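Glucose-6-phosphate isomerase (PDB 1ZZG) probably catalyses the reversible isomerization of glucose 6-phosphate to fructose 6-phosphate, a step shared by glycolysis and gluconeogenesis. Local coordinates at residues L109-V120 / V138-L147. Sequence-based numbering, arbitrary orientation.
Sequences LLRTLDPRKTLV and VFLKWLKAHL
Trp-142 NE1 donates to Leu-110 O at 3.0 Å, meeting that oxygen on a lone pair in the carbonyl plane. The bond is bent, 133° at the hydrogen, in part because the oxygen lies 31° out of the indole plane. With CG anti to the backbone N (chi1 -175°), Trp-142 reaches from its helix into the turn that leads from helix to strand, and its indole is clamped there. Leu-110 CD2 sits 3.5 Å from the centroid of the five-membered ring, nearly on the normal, while Pro-115 CG presses on the opposite face, 3.4 Å from Trp-142 CZ2. Leu-110 CD2 also covers one face of Phe-139, 3.9 Å from the ring centroid. Leu-113 O and Thr-118 OG1 lie at the indole edge. The turn is braced from within: Asp-114 O accepts from Thr-118 OG1 and Lys-117 N on opposite faces of its plane, and Asp-114 OD1 takes Arg-116 N in an Asx turn. Farther along the strand, Val-120 CG2 touches Leu-143 CD1 at 3.9 Å. Helix 130-147, the crossover of the beta-alpha-beta unit between strands 118-124 and 155-159, thus packs against both the parallel sheet and the end of helix 103-112, with Pro-323 of the second subunit against Val-138.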
loop_
_atom_site.group_PDB
_atom_site.type_symbol
_atom_site.label_atom_id
_atom_site.label_comp_id
_atom_site.label_asym_id
_atom_site.label_seq_id
_atom_site.Cartn_x
_atom_site.Cartn_y
_atom_site.Cartn_z
ATOM N N LEU A 109 -0.182 12.543 17.148
ATOM C CA LEU A 109 1.204 12.325 17.538
ATOM C C LEU A 109 1.643 13.376 18.548
ATOM O O LEU A 109 2.272 13.051 19.551
ATOM C CB LEU A 109 2.124 12.380 16.316
ATOM C CG LEU A 109 2.043 11.221 15.316
ATOM C CD1 LEU A 109 2.994 11.482 14.154
ATOM C CD2 LEU A 109 2.404 9.916 16.009
ATOM N N LEU A 110 1.309 14.635 18.290
ATOM C CA LEU A 110 1.687 15.710 19.208
ATOM C C LEU A 110 1.093 15.498 20.599
ATOM O O LEU A 110 1.681 15.897 21.608
ATOM C CB LEU A 110 1.229 17.064 18.666
ATOM C CG LEU A 110 1.872 17.503 17.348
ATOM C CD1 LEU A 110 1.301 18.843 16.922
ATOM C CD2 LEU A 110 3.383 17.589 17.521
ATOM N N ARG A 111 -0.069 14.855 20.644
ATOM C CA ARG A 111 -0.755 14.606 21.903
ATOM C C ARG A 111 -0.434 13.279 22.586
ATOM O O ARG A 111 -0.736 13.109 23.766
ATOM C CB ARG A 111 -2.265 14.717 21.685
ATOM C CG ARG A 111 -2.718 16.126 21.367
ATOM C CD ARG A 111 -4.126 16.168 20.795
ATOM N NE ARG A 111 -4.548 17.549 20.579
ATOM C CZ ARG A 111 -5.612 17.914 19.875
ATOM N NH1 ARG A 111 -6.381 17.001 19.304
ATOM N NH2 ARG A 111 -5.902 19.200 19.737
ATOM N N THR A 112 0.179 12.341 21.869
ATOM C CA THR A 112 0.492 11.045 22.472
ATOM C C THR A 112 1.981 10.752 22.683
ATOM O O THR A 112 2.335 9.915 23.509
ATOM C CB THR A 112 -0.125 9.891 21.653
ATOM O OG1 THR A 112 0.321 9.970 20.294
ATOM C CG2 THR A 112 -1.647 9.966 21.690
ATOM N N LEU A 113 2.852 11.430 21.945
ATOM C CA LEU A 113 4.281 11.200 22.095
ATOM C C LEU A 113 4.866 11.972 23.274
ATOM O O LEU A 113 4.433 13.080 23.577
ATOM C CB LEU A 113 5.035 11.610 20.821
ATOM C CG LEU A 113 4.785 10.866 19.502
ATOM C CD1 LEU A 113 5.633 11.498 18.403
ATOM C CD2 LEU A 113 5.133 9.396 19.660
ATOM N N ASP A 114 5.847 11.373 23.939
ATOM C CA ASP A 114 6.525 12.029 25.048
ATOM C C ASP A 114 7.723 12.739 24.417
ATOM O O ASP A 114 8.646 12.088 23.932
ATOM C CB ASP A 114 7.029 11.004 26.064
ATOM C CG ASP A 114 7.715 11.654 27.257
ATOM O OD1 ASP A 114 8.114 12.833 27.156
ATOM O OD2 ASP A 114 7.864 10.981 28.298
ATOM N N PRO A 115 7.722 14.083 24.410
ATOM C CA PRO A 115 8.829 14.848 23.824
ATOM C C PRO A 115 10.207 14.376 24.289
ATOM O O PRO A 115 11.146 14.280 23.499
ATOM C CB PRO A 115 8.534 16.277 24.269
ATOM C CG PRO A 115 7.051 16.309 24.323
ATOM C CD PRO A 115 6.711 14.987 24.986
ATOM N N ARG A 116 10.319 14.073 25.577
ATOM C CA ARG A 116 11.588 13.634 26.145
ATOM C C ARG A 116 12.115 12.332 25.553
ATOM O O ARG A 116 13.309 12.049 25.637
ATOM C CB ARG A 116 11.461 13.465 27.659
ATOM C CG ARG A 116 10.912 14.674 28.398
ATOM C CD ARG A 116 11.328 14.603 29.855
ATOM N NE ARG A 116 12.763 14.853 29.990
ATOM C CZ ARG A 116 13.544 14.309 30.920
ATOM N NH1 ARG A 116 13.039 13.467 31.816
ATOM N NH2 ARG A 116 14.837 14.613 30.956
ATOM N N LYS A 117 11.222 11.539 24.968
ATOM C CA LYS A 117 11.600 10.254 24.379
ATOM C C LYS A 117 11.510 10.269 22.858
ATOM O O LYS A 117 11.638 9.225 22.215
ATOM C CB LYS A 117 10.675 9.151 24.893
ATOM C CG LYS A 117 10.697 8.910 26.388
ATOM C CD LYS A 117 9.578 7.943 26.743
ATOM C CE LYS A 117 9.791 7.270 28.086
ATOM N NZ LYS A 117 8.767 6.206 28.312
ATOM N N THR A 118 11.298 11.450 22.287
ATOM C CA THR A 118 11.145 11.579 20.846
ATOM C C THR A 118 12.313 12.234 20.115
ATOM O O THR A 118 12.828 13.267 20.542
ATOM C CB THR A 118 9.867 12.391 20.510
ATOM O OG1 THR A 118 8.729 11.777 21.130
ATOM C CG2 THR A 118 9.652 12.460 19.005
ATOM N N LEU A 119 12.734 11.613 19.015
ATOM C CA LEU A 119 13.790 12.169 18.179
ATOM C C LEU A 119 13.135 12.480 16.840
ATOM O O LEU A 119 12.452 11.627 16.267
ATOM C CB LEU A 119 14.930 11.169 17.962
ATOM C CG LEU A 119 15.988 11.679 16.974
ATOM C CD1 LEU A 119 16.638 12.951 17.519
ATOM C CD2 LEU A 119 17.036 10.610 16.737
ATOM N N VAL A 120 13.325 13.698 16.351
ATOM C CA VAL A 120 12.744 14.097 15.081
ATOM C C VAL A 120 13.844 14.168 14.024
ATOM O O VAL A 120 14.891 14.774 14.244
ATOM C CB VAL A 120 12.047 15.468 15.199
ATOM C CG1 VAL A 120 11.399 15.847 13.873
ATOM C CG2 VAL A 120 10.997 15.415 16.305
ATOM N N VAL A 138 5.701 22.640 12.455
ATOM C CA VAL A 138 4.809 22.193 13.510
ATOM C C VAL A 138 5.552 21.485 14.636
ATOM O O VAL A 138 5.354 21.806 15.808
ATOM C CB VAL A 138 3.719 21.255 12.941
ATOM C CG1 VAL A 138 2.866 20.705 14.066
ATOM C CG2 VAL A 138 2.850 22.009 11.948
ATOM N N PHE A 139 6.414 20.529 14.301
ATOM C CA PHE A 139 7.144 19.830 15.358
ATOM C C PHE A 139 8.143 20.728 16.079
ATOM O O PHE A 139 8.375 20.553 17.267
ATOM C CB PHE A 139 7.845 18.573 14.824
ATOM C CG PHE A 139 7.025 17.319 14.984
ATOM C CD1 PHE A 139 6.064 16.966 14.043
ATOM C CD2 PHE A 139 7.169 16.525 16.117
ATOM C CE1 PHE A 139 5.262 15.843 14.230
ATOM C CE2 PHE A 139 6.372 15.401 16.315
ATOM C CZ PHE A 139 5.415 15.058 15.371
ATOM N N LEU A 140 8.727 21.688 15.371
ATOM C CA LEU A 140 9.690 22.585 15.996
ATOM C C LEU A 140 9.040 23.314 17.173
ATOM O O LEU A 140 9.607 23.372 18.262
ATOM C CB LEU A 140 10.213 23.580 14.972
ATOM C CG LEU A 140 11.603 23.275 14.408
ATOM C CD1 LEU A 140 11.970 24.312 13.370
ATOM C CD2 LEU A 140 12.621 23.268 15.537
ATOM N N LYS A 141 7.847 23.860 16.950
ATOM C CA LYS A 141 7.099 24.568 17.986
ATOM C C LYS A 141 6.894 23.636 19.186
ATOM O O LYS A 141 7.102 24.015 20.342
ATOM C CB LYS A 141 5.742 25.013 17.417
ATOM C CG LYS A 141 4.831 25.756 18.395
ATOM C CD LYS A 141 3.427 25.948 17.831
ATOM C CE LYS A 141 2.480 26.577 18.857
ATOM N NZ LYS A 141 2.908 27.933 19.297
ATOM N N TRP A 142 6.511 22.402 18.883
ATOM C CA TRP A 142 6.246 21.375 19.882
ATOM C C TRP A 142 7.497 21.069 20.700
ATOM O O TRP A 142 7.461 21.054 21.933
ATOM C CB TRP A 142 5.752 20.118 19.161
ATOM C CG TRP A 142 5.313 18.984 20.025
ATOM C CD1 TRP A 142 4.156 18.892 20.752
ATOM C CD2 TRP A 142 5.987 17.736 20.185
ATOM N NE1 TRP A 142 4.068 17.658 21.348
ATOM C CE2 TRP A 142 5.180 16.927 21.017
ATOM C CE3 TRP A 142 7.197 17.218 19.704
ATOM C CZ2 TRP A 142 5.543 15.624 21.376
ATOM C CZ3 TRP A 142 7.559 15.925 20.059
ATOM C CH2 TRP A 142 6.730 15.140 20.891
ATOM N N LEU A 143 8.611 20.852 20.009
ATOM C CA LEU A 143 9.868 20.539 20.677
ATOM C C LEU A 143 10.324 21.650 21.615
ATOM O O LEU A 143 10.669 21.392 22.771
ATOM C CB LEU A 143 10.961 20.272 19.641
ATOM C CG LEU A 143 10.813 19.000 18.805
ATOM C CD1 LEU A 143 11.967 18.923 17.810
ATOM C CD2 LEU A 143 10.804 17.785 19.718
ATOM N N LYS A 144 10.325 22.880 21.116
ATOM C CA LYS A 144 10.745 24.018 21.919
ATOM C C LYS A 144 9.874 24.221 23.161
ATOM O O LYS A 144 10.392 24.468 24.250
ATOM C CB LYS A 144 10.741 25.291 21.066
ATOM C CG LYS A 144 11.793 25.298 19.971
ATOM C CD LYS A 144 11.767 26.594 19.189
ATOM C CE LYS A 144 12.889 26.651 18.168
ATOM N NZ LYS A 144 12.844 27.922 17.401
ATOM N N ALA A 145 8.559 24.093 22.997
ATOM C CA ALA A 145 7.625 24.294 24.103
ATOM C C ALA A 145 7.717 23.279 25.239
ATOM O O ALA A 145 7.503 23.629 26.402
ATOM C CB ALA A 145 6.190 24.340 23.572
ATOM N N HIS A 146 8.044 22.033 24.915
ATOM C CA HIS A 146 8.117 20.993 25.934
ATOM C C HIS A 146 9.521 20.581 26.377
ATOM O O HIS A 146 9.676 19.892 27.390
ATOM C CB HIS A 146 7.362 19.752 25.447
ATOM C CG HIS A 146 5.927 20.015 25.115
ATOM N ND1 HIS A 146 5.014 20.445 26.055
ATOM C CD2 HIS A 146 5.251 19.934 23.944
ATOM C CE1 HIS A 146 3.838 20.619 25.477
ATOM N NE2 HIS A 146 3.955 20.316 24.196
ATOM N N LEU A 147 10.541 21.003 25.638
ATOM C CA LEU A 147 11.911 20.625 25.976
ATOM C C LEU A 147 12.848 21.770 26.346
ATOM O O LEU A 147 13.945 21.535 26.859
ATOM C CB LEU A 147 12.520 19.835 24.817
ATOM C CG LEU A 147 11.803 18.522 24.505
ATOM C CD1 LEU A 147 12.390 17.906 23.248
ATOM C CD2 LEU A 147 11.936 17.574 25.687
#